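Local coordinates for protein prgH (Salmonella enterica subsp. enterica serovar Typhimurium, PDB 4G2S), which is a component of the basal body of the Salmonella SPI-1 type III secretion system, here represented by a domain of the FHA fold class, at residues A[9-14]-A[19-24]; A[74-79]-A[100-105]; A[85-88]-A[94-97]. One frame throughout, in Å; residues are numbered along the deposited sequence.

Contact 1 of 3, residues A[9-14]-A[19-24]; sequences VRLLNS and CEFPLL
R10 and E20 face each other as the non-hydrogen-bonded pair of an antiparallel hairpin, and their charged ends meet almost at right angles. The R10 chain is extended, with CG anti to the backbone N (chi1 -175°), and carries NH1 to 2.9 Å from E20 OE2. The carboxylate oxygen lies at the edge of the guanidinium, in its plane, whereas NH1 comes to that oxygen from above the carboxylate plane; the two planes are 84° apart. This salt bridge leaves the other ends engaged elsewhere: E20 OE1 forms a salt bridge with R105, and R10 NH2 with E64 of the second subunit, so the pair sits within a wider charge network reaching a subunit interface. On the other face of the sheet the contacts are apolar. L11 comes to the rim of the F21 ring, its CG 3.9 Å from F21 CE2 and in the ring plane, rather than over a face. V9 CG2 presses against L23 CD2 at 3.5 Å, tighter than usual for two carbons. V9 and F21 form a hydrogen-bonded pair, F21 N to V9 O at 2.6 Å and V9 N to F21 O at 2.7 Å. Further along, L11 N donates to C19 O. Strand 7-11 continues the sheet on its other side by pairing with strand 100-106, leaving 20-22 outermost within the chain. V9, F21 and L23 pack inward on F30 of strand 26-33, V9 and L23 also on I65 of strand 63-67.

Contact 2 of 3, residues A[74-79]-A[100-105]; sequences IILHEL and LLILIR
I102 holds CG1 between its backbone N and carbonyl carbon (chi1 65°), and L76 holds CG anti to its backbone N (chi1 -172°); these two settings send the side chains toward each other until they meet tip to tip, I102 CD1 4.1 Å from L76 CD1. I74 and I104 do it differently. Both place CG1 beside the backbone N, and the two chains overlap side by side, running opposite ways, so that the touching is reciprocal: I74 CG2 lies 4.0 Å from I104 CD1, and I74 CD1 4.2 Å from I104 CG2. All four residues are buried and point at the opposing strand, yet the backbones stay well apart, with the nearest CA atoms, those of I74 and I104, 9.2 Å from each other. No hydrogen bond crosses; methyl groups alone make the contact. Strand 63-67 helps to fill the layer, as I65 touches both I74 and I104 and F63 touches I102, while V9 and L11 of strand 7-11 also reach I102. Two strands of different sheets facing each other through aliphatic side chains, with no bond between their backbones, are what a beta sandwich has at its core, the architecture of FHA domains.

Contact 3 of 3, residues A[85-88]-A[94-97]; sequences ESRS and PIQV
R87 reaches across to the backbone of Q96, and its guanidinium carries nearly all of the contact. The close part is polar: NH1 lies 3.2 Å from Q96 O, which sits at the guanidinium edge, though the bond is bent (N-H...O 136°) and its donor tilted from the carbonyl plane. NH2 appears to add a second bond to the same oxygen and to pair with E78, its salt-bridge partner, but it is modelled too close to E78 OE2 for these details to be relied on. Beyond CG the R87 chain runs extended to NE, which lets the guanidinium span the gap between the strands. Strands 83-88 and 95-97 are edge strands of the two sheets of the FHA beta sandwich within this chain; their axes are 11.0 Å apart and run antiparallel, at 173°, so the arginine bridges the sheets at their margin. Inward, the guanidinium brushes aliphatic side chains, I95 CG2 lying 3.9 Å from R87 NH1. On this side the packing is close, with I95 buried against I102 and I104, and V97 against L76. Toward solvent, by contrast, the contact thins. Q96 gives its carbonyl to R87, but its exposed side chain turns off from the arginine, with NE2 making a weak hydrogen bond to G98 O.

In the fold
Contacts 2 and 3 lie closest, their centres about 5 Å apart, and both span the two sheets: contact 2 through the interior, contact 3 at the edge. Strand 74-80 carries one half of contact 2 and pairs with the strand of R87, through a probable hydrogen bond from L76 N to R87 O at 2.9 Å. On the opposite sheet, strands 95-97 and 100-106 are neighbours. Contact 1 lies within that sheet, its centre about 10 Å from the centre of contact 2 and about 14 Å from that of contact 3. It meets contact 2 where L12 N probably donates to L101 O at 2.7 Å.

Contact 1 of 3, residues A[9-14]-A[19-24]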
ATOM      1  N   VAL A   9      15.203 -18.787  -9.996  1.00 25.75           N
ATOM      2  CA  VAL A   9      16.008 -18.529  -8.823  1.00 26.40           C
ATOM      3  C   VAL A   9      15.186 -18.918  -7.628  1.00 24.33           C
ATOM      4  O   VAL A   9      14.093 -18.365  -7.456  1.00 26.82           O
ATOM      5  CB  VAL A   9      16.363 -17.056  -8.647  1.00 27.22           C
ATOM      6  CG1 VAL A   9      17.271 -16.922  -7.401  1.00 27.81           C
ATOM      7  CG2 VAL A   9      17.087 -16.607  -9.863  1.00 31.62           C
ATOM      8  N   ARG A  10      15.751 -19.790  -6.799  1.00 26.22           N
ATOM      9  CA  ARG A  10      15.216 -20.168  -5.529  1.00 25.82           C
ATOM     10  C   ARG A  10      16.039 -19.581  -4.375  1.00 24.92           C
ATOM     11  O   ARG A  10      17.287 -19.685  -4.298  1.00 25.81           O
ATOM     12  CB  ARG A  10      15.139 -21.707  -5.410  1.00 28.48           C
ATOM     13  CG  ARG A  10      14.463 -22.166  -4.110  1.00 28.13           C
ATOM     14  CD  ARG A  10      14.664 -23.654  -3.828  1.00 30.12           C
ATOM     15  NE  ARG A  10      13.956 -24.088  -2.642  1.00 29.70           N
ATOM     16  CZ  ARG A  10      12.713 -24.569  -2.593  1.00 32.45           C
ATOM     17  NH1 ARG A  10      11.940 -24.680  -3.677  1.00 32.58           N
ATOM     18  NH2 ARG A  10      12.231 -24.958  -1.416  1.00 33.88           N
ATOM     19  N   LEU A  11      15.322 -19.007  -3.430  1.00 22.25           N
ATOM     20  CA  LEU A  11      15.966 -18.510  -2.185  1.00 21.81           C
ATOM     21  C   LEU A  11      16.166 -19.658  -1.223  1.00 22.84           C
ATOM     22  O   LEU A  11      15.273 -20.509  -1.055  1.00 24.20           O
ATOM     23  CB  LEU A  11      15.089 -17.439  -1.602  1.00 21.73           C
ATOM     24  CG  LEU A  11      14.878 -16.230  -2.511  1.00 22.04           C
ATOM     25  CD1 LEU A  11      14.176 -15.172  -1.661  1.00 23.51           C
ATOM     26  CD2 LEU A  11      16.095 -15.689  -3.123  1.00 23.87           C
ATOM     27  N   LEU A  12      17.338 -19.753  -0.618  1.00 25.26           N
ATOM     28  CA  LEU A  12      17.625 -20.871   0.286  1.00 27.13           C
ATOM     29  C   LEU A  12      17.783 -20.398   1.725  1.00 30.04           C
ATOM     30  O   LEU A  12      18.016 -21.204   2.601  1.00 29.91           O
ATOM     31  CB  LEU A  12      18.901 -21.620  -0.132  1.00 32.32           C
ATOM     32  CG  LEU A  12      18.990 -22.201  -1.549  1.00 33.49           C
ATOM     33  CD1 LEU A  12      20.292 -22.983  -1.668  1.00 38.30           C
ATOM     34  CD2 LEU A  12      17.783 -23.076  -1.817  1.00 35.70           C
ATOM     35  N   ASN A  13      17.697 -19.094   1.925  1.00 28.74           N
ATOM     36  CA  ASN A  13      17.571 -18.445   3.218  1.00 31.48           C
ATOM     37  C   ASN A  13      16.756 -17.157   3.085  1.00 29.69           C
ATOM     38  O   ASN A  13      16.091 -16.965   2.049  1.00 28.63           O
ATOM     39  CB  ASN A  13      18.932 -18.206   3.862  1.00 32.52           C
ATOM     40  CG  ASN A  13      19.701 -17.086   3.217  1.00 32.94           C
ATOM     41  OD1 ASN A  13      19.378 -16.664   2.117  1.00 30.63           O
ATOM     42  ND2 ASN A  13      20.817 -16.700   3.835  1.00 35.93           N
ATOM     43  N   SER A  14      16.838 -16.290   4.094  1.00 29.98           N
ATOM     44  CA  SER A  14      15.948 -15.100   4.219  1.00 31.58           C
ATOM     45  C   SER A  14      14.534 -15.494   4.690  1.00 28.86           C
ATOM     46  O   SER A  14      14.184 -16.676   4.802  1.00 28.69           O
ATOM     47  CB  SER A  14      15.899 -14.221   2.966  1.00 29.12           C
ATOM     48  OG  SER A  14      14.875 -14.652   2.024  1.00 29.96           O
ATOM     49  N   CYS A  19      11.009 -19.219  -1.808  1.00 22.33           N
ATOM     50  CA  CYS A  19      10.425 -18.442  -2.933  1.00 23.79           C
ATOM     51  C   CYS A  19      11.231 -18.689  -4.208  1.00 22.42           C
ATOM     52  O   CYS A  19      12.466 -18.737  -4.193  1.00 20.97           O
ATOM     53  CB  CYS A  19      10.402 -16.920  -2.682  1.00 24.94           C
ATOM     54  SG  CYS A  19       9.042 -16.399  -1.652  1.00 28.48           S
ATOM     55  N   GLU A  20      10.509 -18.814  -5.309  1.00 25.23           N
ATOM     56  CA  GLU A  20      11.102 -19.186  -6.593  1.00 25.82           C
ATOM     57  C   GLU A  20      10.720 -18.145  -7.615  1.00 26.99           C
ATOM     58  O   GLU A  20       9.549 -17.890  -7.837  1.00 30.60           O
ATOM     59  CB  GLU A  20      10.660 -20.581  -7.008  1.00 27.68           C
ATOM     60  CG  GLU A  20      11.406 -21.686  -6.236  1.00 27.05           C
ATOM     61  CD  GLU A  20      11.303 -23.062  -6.834  1.00 30.12           C
ATOM     62  OE1 GLU A  20      10.430 -23.274  -7.691  1.00 32.27           O
ATOM     63  OE2 GLU A  20      12.088 -23.957  -6.446  1.00 31.15           O
ATOM     64  N   PHE A  21      11.703 -17.514  -8.221  1.00 25.78           N
ATOM     65  CA  PHE A  21      11.470 -16.435  -9.158  1.00 26.14           C
ATOM     66  C   PHE A  21      11.921 -16.877 -10.557  1.00 27.74           C
ATOM     67  O   PHE A  21      13.066 -17.358 -10.757  1.00 25.08           O
ATOM     68  CB  PHE A  21      12.236 -15.192  -8.783  1.00 26.62           C
ATOM     69  CG  PHE A  21      11.933 -14.694  -7.405  1.00 28.11           C
ATOM     70  CD1 PHE A  21      10.873 -13.845  -7.176  1.00 30.43           C
ATOM     71  CD2 PHE A  21      12.705 -15.109  -6.350  1.00 27.81           C
ATOM     72  CE1 PHE A  21      10.591 -13.396  -5.876  1.00 30.94           C
ATOM     73  CE2 PHE A  21      12.399 -14.692  -5.043  1.00 26.52           C
ATOM     74  CZ  PHE A  21      11.362 -13.814  -4.835  1.00 28.16           C
ATOM     75  N   PRO A  22      11.034 -16.692 -11.539  1.00 30.96           N
ATOM     76  CA  PRO A  22      11.410 -17.088 -12.900  1.00 32.15           C
ATOM     77  C   PRO A  22      12.373 -16.079 -13.454  1.00 32.80           C
ATOM     78  O   PRO A  22      12.214 -14.881 -13.267  1.00 35.96           O
ATOM     79  CB  PRO A  22      10.078 -17.036 -13.672  1.00 36.11           C
ATOM     80  CG  PRO A  22       9.246 -16.030 -12.966  1.00 38.00           C
ATOM     81  CD  PRO A  22       9.676 -16.125 -11.487  1.00 34.11           C
ATOM     82  N   LEU A  23      13.355 -16.547 -14.198  1.00 38.75           N
ATOM     83  CA  LEU A  23      14.282 -15.651 -14.848  1.00 34.07           C
ATOM     84  C   LEU A  23      13.945 -15.505 -16.319  1.00 35.94           C
ATOM     85  O   LEU A  23      13.686 -16.473 -17.010  1.00 36.28           O
ATOM     86  CB  LEU A  23      15.685 -16.196 -14.761  1.00 33.69           C
ATOM     87  CG  LEU A  23      16.380 -16.327 -13.458  1.00 32.96           C
ATOM     88  CD1 LEU A  23      17.697 -17.069 -13.694  1.00 34.97           C
ATOM     89  CD2 LEU A  23      16.594 -14.943 -12.874  1.00 32.03           C
ATOM     90  N   LEU A  24      13.949 -14.293 -16.792  1.00 36.15           N
ATOM     91  CA  LEU A  24      13.834 -14.094 -18.253  1.00 40.72           C
ATOM     92  C   LEU A  24      15.184 -14.123 -18.927  1.00 38.32           C
ATOM     93  O   LEU A  24      16.235 -13.917 -18.313  1.00 35.82           O
ATOM     94  CB  LEU A  24      13.108 -12.794 -18.567  1.00 46.83           C
ATOM     95  CG  LEU A  24      11.624 -12.979 -18.874  1.00 54.05           C
ATOM     96  CD1 LEU A  24      11.425 -13.795 -20.166  1.00 56.84           C
ATOM     97  CD2 LEU A  24      10.866 -13.611 -17.714  1.00 55.53           C
TER

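Contact 2 of 3, residues A[74-79]-A[100-105]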
ATOM      1  N   ILE A  74      25.606 -18.797 -17.513  1.00 44.04           N
ATOM      2  CA  ILE A  74      24.940 -17.976 -16.469  1.00 38.86           C
ATOM      3  C   ILE A  74      25.911 -17.143 -15.654  1.00 37.24           C
ATOM      4  O   ILE A  74      26.810 -17.684 -14.963  1.00 39.25           O
ATOM      5  CB  ILE A  74      24.040 -18.783 -15.458  1.00 39.80           C
ATOM      6  CG1 ILE A  74      22.935 -19.552 -16.188  1.00 41.03           C
ATOM      7  CG2 ILE A  74      23.353 -17.833 -14.487  1.00 36.83           C
ATOM      8  CD1 ILE A  74      22.341 -20.670 -15.366  1.00 43.79           C
ATOM      9  N   ILE A  75      25.664 -15.834 -15.676  1.00 32.89           N
ATOM     10  CA  ILE A  75      26.540 -14.851 -15.081  1.00 31.28           C
ATOM     11  C   ILE A  75      25.807 -14.081 -13.979  1.00 30.15           C
ATOM     12  O   ILE A  75      24.733 -13.590 -14.206  1.00 26.26           O
ATOM     13  CB  ILE A  75      27.061 -13.860 -16.142  1.00 31.53           C
ATOM     14  CG1 ILE A  75      27.848 -14.627 -17.186  1.00 35.32           C
ATOM     15  CG2 ILE A  75      28.007 -12.823 -15.490  1.00 31.18           C
ATOM     16  CD1 ILE A  75      29.136 -15.231 -16.691  1.00 36.71           C
ATOM     17  N   LEU A  76      26.408 -14.023 -12.804  1.00 28.24           N
ATOM     18  CA  LEU A  76      25.869 -13.202 -11.764  1.00 27.01           C
ATOM     19  C   LEU A  76      26.731 -11.943 -11.640  1.00 26.16           C
ATOM     20  O   LEU A  76      27.976 -12.035 -11.603  1.00 26.16           O
ATOM     21  CB  LEU A  76      25.787 -14.002 -10.503  1.00 29.15           C
ATOM     22  CG  LEU A  76      25.039 -13.339  -9.305  1.00 30.08           C
ATOM     23  CD1 LEU A  76      24.366 -14.420  -8.549  1.00 31.99           C
ATOM     24  CD2 LEU A  76      26.081 -12.618  -8.500  1.00 30.91           C
ATOM     25  N   HIS A  77      26.078 -10.780 -11.709  1.00 23.42           N
ATOM     26  CA  HIS A  77      26.763  -9.513 -11.473  1.00 24.59           C
ATOM     27  C   HIS A  77      26.411  -9.035 -10.113  1.00 22.96           C
ATOM     28  O   HIS A  77      25.241  -8.689  -9.867  1.00 22.93           O
ATOM     29  CB  HIS A  77      26.335  -8.499 -12.481  1.00 26.10           C
ATOM     30  CG  HIS A  77      26.493  -8.943 -13.861  1.00 28.37           C
ATOM     31  ND1 HIS A  77      27.658  -8.873 -14.494  1.00 28.73           N
ATOM     32  CD2 HIS A  77      25.576  -9.430 -14.782  1.00 30.86           C
ATOM     33  CE1 HIS A  77      27.507  -9.305 -15.763  1.00 29.66           C
ATOM     34  NE2 HIS A  77      26.248  -9.648 -15.938  1.00 29.89           N
ATOM     35  N   GLU A  78      27.379  -9.027  -9.196  1.00 22.68           N
ATOM     36  CA  GLU A  78      27.209  -8.404  -7.883  1.00 24.86           C
ATOM     37  C   GLU A  78      27.444  -6.933  -7.946  1.00 25.26           C
ATOM     38  O   GLU A  78      28.543  -6.525  -8.316  1.00 24.34           O
ATOM     39  CB  GLU A  78      28.253  -8.909  -6.890  1.00 29.13           C
ATOM     40  CG  GLU A  78      28.065 -10.284  -6.417  1.00 33.78           C
ATOM     41  CD  GLU A  78      28.778 -10.568  -5.086  1.00 38.10           C
ATOM     42  OE1 GLU A  78      29.403  -9.706  -4.407  1.00 39.20           O
ATOM     43  OE2 GLU A  78      28.619 -11.702  -4.711  1.00 42.56           O
ATOM     44  N   LEU A  79      26.477  -6.121  -7.484  1.00 23.70           N
ATOM     45  CA  LEU A  79      26.555  -4.643  -7.600  1.00 24.82           C
ATOM     46  C   LEU A  79      27.224  -3.994  -6.402  1.00 29.31           C
ATOM     47  O   LEU A  79      26.735  -4.123  -5.288  1.00 26.45           O
ATOM     48  CB  LEU A  79      25.187  -4.038  -7.806  1.00 25.01           C
ATOM     49  CG  LEU A  79      24.455  -4.649  -9.027  1.00 23.03           C
ATOM     50  CD1 LEU A  79      23.094  -3.974  -9.242  1.00 23.60           C
ATOM     51  CD2 LEU A  79      25.196  -4.705 -10.324  1.00 24.79           C
ATOM     52  N   LEU A 100      22.813 -13.266   1.428  1.00 29.20           N
ATOM     53  CA  LEU A 100      21.789 -14.066   0.818  1.00 27.19           C
ATOM     54  C   LEU A 100      22.331 -15.352   0.220  1.00 30.14           C
ATOM     55  O   LEU A 100      23.428 -15.366  -0.395  1.00 32.99           O
ATOM     56  CB  LEU A 100      21.096 -13.256  -0.277  1.00 25.14           C
ATOM     57  CG  LEU A 100      19.829 -13.819  -0.821  1.00 23.53           C
ATOM     58  CD1 LEU A 100      18.727 -13.842   0.248  1.00 24.35           C
ATOM     59  CD2 LEU A 100      19.460 -13.031  -2.053  1.00 22.40           C
ATOM     60  N   LEU A 101      21.538 -16.413   0.325  1.00 28.73           N
ATOM     61  CA  LEU A 101      21.869 -17.687  -0.306  1.00 30.90           C
ATOM     62  C   LEU A 101      20.760 -18.095  -1.311  1.00 29.60           C
ATOM     63  O   LEU A 101      19.546 -18.175  -0.975  1.00 26.64           O
ATOM     64  CB  LEU A 101      22.108 -18.724   0.808  1.00 36.07           C
ATOM     65  CG  LEU A 101      23.054 -19.891   0.613  1.00 41.81           C
ATOM     66  CD1 LEU A 101      23.069 -20.772   1.840  1.00 45.28           C
ATOM     67  CD2 LEU A 101      22.555 -20.682  -0.565  1.00 42.83           C
ATOM     68  N   ILE A 102      21.169 -18.311  -2.567  1.00 26.33           N
ATOM     69  CA  ILE A 102      20.247 -18.622  -3.634  1.00 26.26           C
ATOM     70  C   ILE A 102      20.713 -19.842  -4.339  1.00 26.57           C
ATOM     71  O   ILE A 102      21.816 -20.283  -4.189  1.00 28.26           O
ATOM     72  CB  ILE A 102      20.145 -17.480  -4.686  1.00 25.41           C
ATOM     73  CG1 ILE A 102      21.475 -17.295  -5.415  1.00 25.88           C
ATOM     74  CG2 ILE A 102      19.808 -16.134  -4.028  1.00 24.68           C
ATOM     75  CD1 ILE A 102      21.359 -16.302  -6.578  1.00 28.08           C
ATOM     76  N   LEU A 103      19.868 -20.339  -5.218  1.00 27.41           N
ATOM     77  CA  LEU A 103      20.184 -21.495  -5.982  1.00 30.03           C
ATOM     78  C   LEU A 103      19.492 -21.253  -7.319  1.00 27.93           C
ATOM     79  O   LEU A 103      18.412 -20.704  -7.304  1.00 28.91           O
ATOM     80  CB  LEU A 103      19.629 -22.737  -5.242  1.00 31.89           C
ATOM     81  CG  LEU A 103      19.974 -23.990  -6.031  1.00 35.87           C
ATOM     82  CD1 LEU A 103      20.386 -25.099  -5.074  1.00 38.81           C
ATOM     83  CD2 LEU A 103      18.854 -24.427  -6.960  1.00 36.13           C
ATOM     84  N   ILE A 104      20.160 -21.521  -8.472  1.00 27.81           N
ATOM     85  CA  ILE A 104      19.553 -21.341  -9.793  1.00 27.40           C
ATOM     86  C   ILE A 104      19.366 -22.763 -10.368  1.00 28.92           C
ATOM     87  O   ILE A 104      20.343 -23.550 -10.437  1.00 29.71           O
ATOM     88  CB  ILE A 104      20.420 -20.470 -10.745  1.00 28.15           C
ATOM     89  CG1 ILE A 104      20.726 -19.093 -10.129  1.00 30.37           C
ATOM     90  CG2 ILE A 104      19.737 -20.323 -12.089  1.00 28.77           C
ATOM     91  CD1 ILE A 104      21.842 -18.309 -10.829  1.00 32.62           C
ATOM     92  N   ARG A 105      18.133 -23.101 -10.743  1.00 28.75           N
ATOM     93  CA  ARG A 105      17.809 -24.431 -11.279  1.00 30.91           C
ATOM     94  C   ARG A 105      17.021 -24.337 -12.596  1.00 32.57           C
ATOM     95  O   ARG A 105      16.295 -23.381 -12.811  1.00 31.18           O
ATOM     96  CB  ARG A 105      16.980 -25.232 -10.262  1.00 30.80           C
ATOM     97  CG  ARG A 105      15.614 -24.682 -10.061  1.00 31.28           C
ATOM     98  CD  ARG A 105      14.870 -25.419  -8.947  1.00 32.22           C
ATOM     99  NE  ARG A 105      13.466 -25.050  -8.911  1.00 31.88           N
ATOM    100  CZ  ARG A 105      12.559 -25.422  -9.791  1.00 35.44           C
ATOM    101  NH1 ARG A 105      12.874 -26.212 -10.804  1.00 35.86           N
ATOM    102  NH2 ARG A 105      11.300 -25.084  -9.602  1.00 37.69           N
TER

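Contact 3 of 3, residues A[85-88]-A[94-97]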
ATOM      1  N   GLU A  85      30.882  -6.658 -10.135  1.00 28.63           N
ATOM      2  CA  GLU A  85      31.824  -7.740 -10.237  1.00 30.31           C
ATOM      3  C   GLU A  85      31.093  -8.973 -10.693  1.00 27.50           C
ATOM      4  O   GLU A  85      30.085  -9.396 -10.070  1.00 26.06           O
ATOM      5  CB  GLU A  85      32.396  -7.976  -8.865  1.00 35.85           C
ATOM      6  CG  GLU A  85      33.324  -9.136  -8.714  1.00 43.30           C
ATOM      7  CD  GLU A  85      33.824  -9.227  -7.266  1.00 49.43           C
ATOM      8  OE1 GLU A  85      34.226  -8.148  -6.730  1.00 50.80           O
ATOM      9  OE2 GLU A  85      33.791 -10.361  -6.689  1.00 50.78           O
ATOM     10  N   SER A  86      31.569  -9.562 -11.755  1.00 27.49           N
ATOM     11  CA  SER A  86      30.858 -10.666 -12.316  1.00 28.75           C
ATOM     12  C   SER A  86      31.499 -12.009 -11.956  1.00 30.89           C
ATOM     13  O   SER A  86      32.727 -12.114 -11.797  1.00 33.05           O
ATOM     14  CB  SER A  86      30.772 -10.523 -13.824  1.00 30.55           C
ATOM     15  OG  SER A  86      32.031 -10.712 -14.366  1.00 31.95           O
ATOM     16  N   ARG A  87      30.675 -13.037 -11.888  1.00 31.59           N
ATOM     17  CA  ARG A  87      31.194 -14.444 -11.869  1.00 37.51           C
ATOM     18  C   ARG A  87      30.235 -15.371 -12.594  1.00 35.27           C
ATOM     19  O   ARG A  87      29.028 -15.135 -12.618  1.00 34.59           O
ATOM     20  CB  ARG A  87      31.353 -14.921 -10.428  1.00 40.79           C
ATOM     21  CG  ARG A  87      30.222 -14.438  -9.563  1.00 40.91           C
ATOM     22  CD  ARG A  87      30.082 -15.163  -8.225  1.00 48.12           C
ATOM     23  NE  ARG A  87      29.464 -14.266  -7.231  1.00 45.38           N
ATOM     24  CZ  ARG A  87      28.945 -14.681  -6.079  1.00 49.65           C
ATOM     25  NH1 ARG A  87      28.949 -15.951  -5.725  1.00 53.97           N
ATOM     26  NH2 ARG A  87      28.409 -13.803  -5.263  1.00 51.33           N
ATOM     27  N   SER A  88      30.786 -16.418 -13.188  1.00 36.03           N
ATOM     28  CA  SER A  88      30.010 -17.574 -13.661  1.00 38.58           C
ATOM     29  C   SER A  88      29.428 -18.377 -12.528  1.00 39.81           C
ATOM     30  O   SER A  88      30.110 -18.597 -11.529  1.00 43.75           O
ATOM     31  CB  SER A  88      30.945 -18.555 -14.451  1.00 43.00           C
ATOM     32  OG  SER A  88      30.562 -18.544 -15.797  1.00 43.88           O
ATOM     33  N   PRO A  94      24.217 -23.920  -4.078  1.00 39.53           N
ATOM     34  CA  PRO A  94      24.145 -22.715  -3.305  1.00 38.06           C
ATOM     35  C   PRO A  94      25.167 -21.665  -3.747  1.00 36.25           C
ATOM     36  O   PRO A  94      26.367 -21.934  -3.822  1.00 37.89           O
ATOM     37  CB  PRO A  94      24.463 -23.170  -1.884  1.00 41.07           C
ATOM     38  CG  PRO A  94      24.271 -24.650  -1.850  1.00 42.53           C
ATOM     39  CD  PRO A  94      24.354 -25.139  -3.251  1.00 42.82           C
ATOM     40  N   ILE A  95      24.670 -20.486  -3.994  1.00 33.64           N
ATOM     41  CA  ILE A  95      25.445 -19.326  -4.433  1.00 34.12           C
ATOM     42  C   ILE A  95      25.229 -18.293  -3.330  1.00 34.80           C
ATOM     43  O   ILE A  95      24.066 -17.916  -3.029  1.00 33.70           O
ATOM     44  CB  ILE A  95      24.851 -18.821  -5.763  1.00 32.08           C
ATOM     45  CG1 ILE A  95      25.055 -19.833  -6.884  1.00 33.36           C
ATOM     46  CG2 ILE A  95      25.409 -17.470  -6.141  1.00 35.39           C
ATOM     47  CD1 ILE A  95      24.245 -19.507  -8.153  1.00 32.46           C
ATOM     48  N   GLN A  96      26.311 -17.854  -2.718  1.00 34.89           N
ATOM     49  CA  GLN A  96      26.279 -16.808  -1.724  1.00 35.68           C
ATOM     50  C   GLN A  96      26.427 -15.409  -2.385  1.00 34.07           C
ATOM     51  O   GLN A  96      27.415 -15.139  -3.050  1.00 33.28           O
ATOM     52  CB  GLN A  96      27.394 -17.018  -0.719  1.00 41.43           C
ATOM     53  CG  GLN A  96      27.298 -16.105   0.460  1.00 45.08           C
ATOM     54  CD  GLN A  96      28.003 -16.638   1.687  1.00 52.00           C
ATOM     55  OE1 GLN A  96      28.691 -17.689   1.664  1.00 59.45           O
ATOM     56  NE2 GLN A  96      27.869 -15.900   2.769  1.00 54.49           N
ATOM     57  N   VAL A  97      25.433 -14.549  -2.212  1.00 31.82           N
ATOM     58  CA  VAL A  97      25.543 -13.121  -2.581  1.00 30.56           C
ATOM     59  C   VAL A  97      25.335 -12.250  -1.395  1.00 29.30           C
ATOM     60  O   VAL A  97      24.215 -12.175  -0.870  1.00 29.06           O
ATOM     61  CB  VAL A  97      24.447 -12.740  -3.634  1.00 29.35           C
ATOM     62  CG1 VAL A  97      24.778 -11.438  -4.303  1.00 28.80           C
ATOM     63  CG2 VAL A  97      24.291 -13.792  -4.677  1.00 31.54           C
TER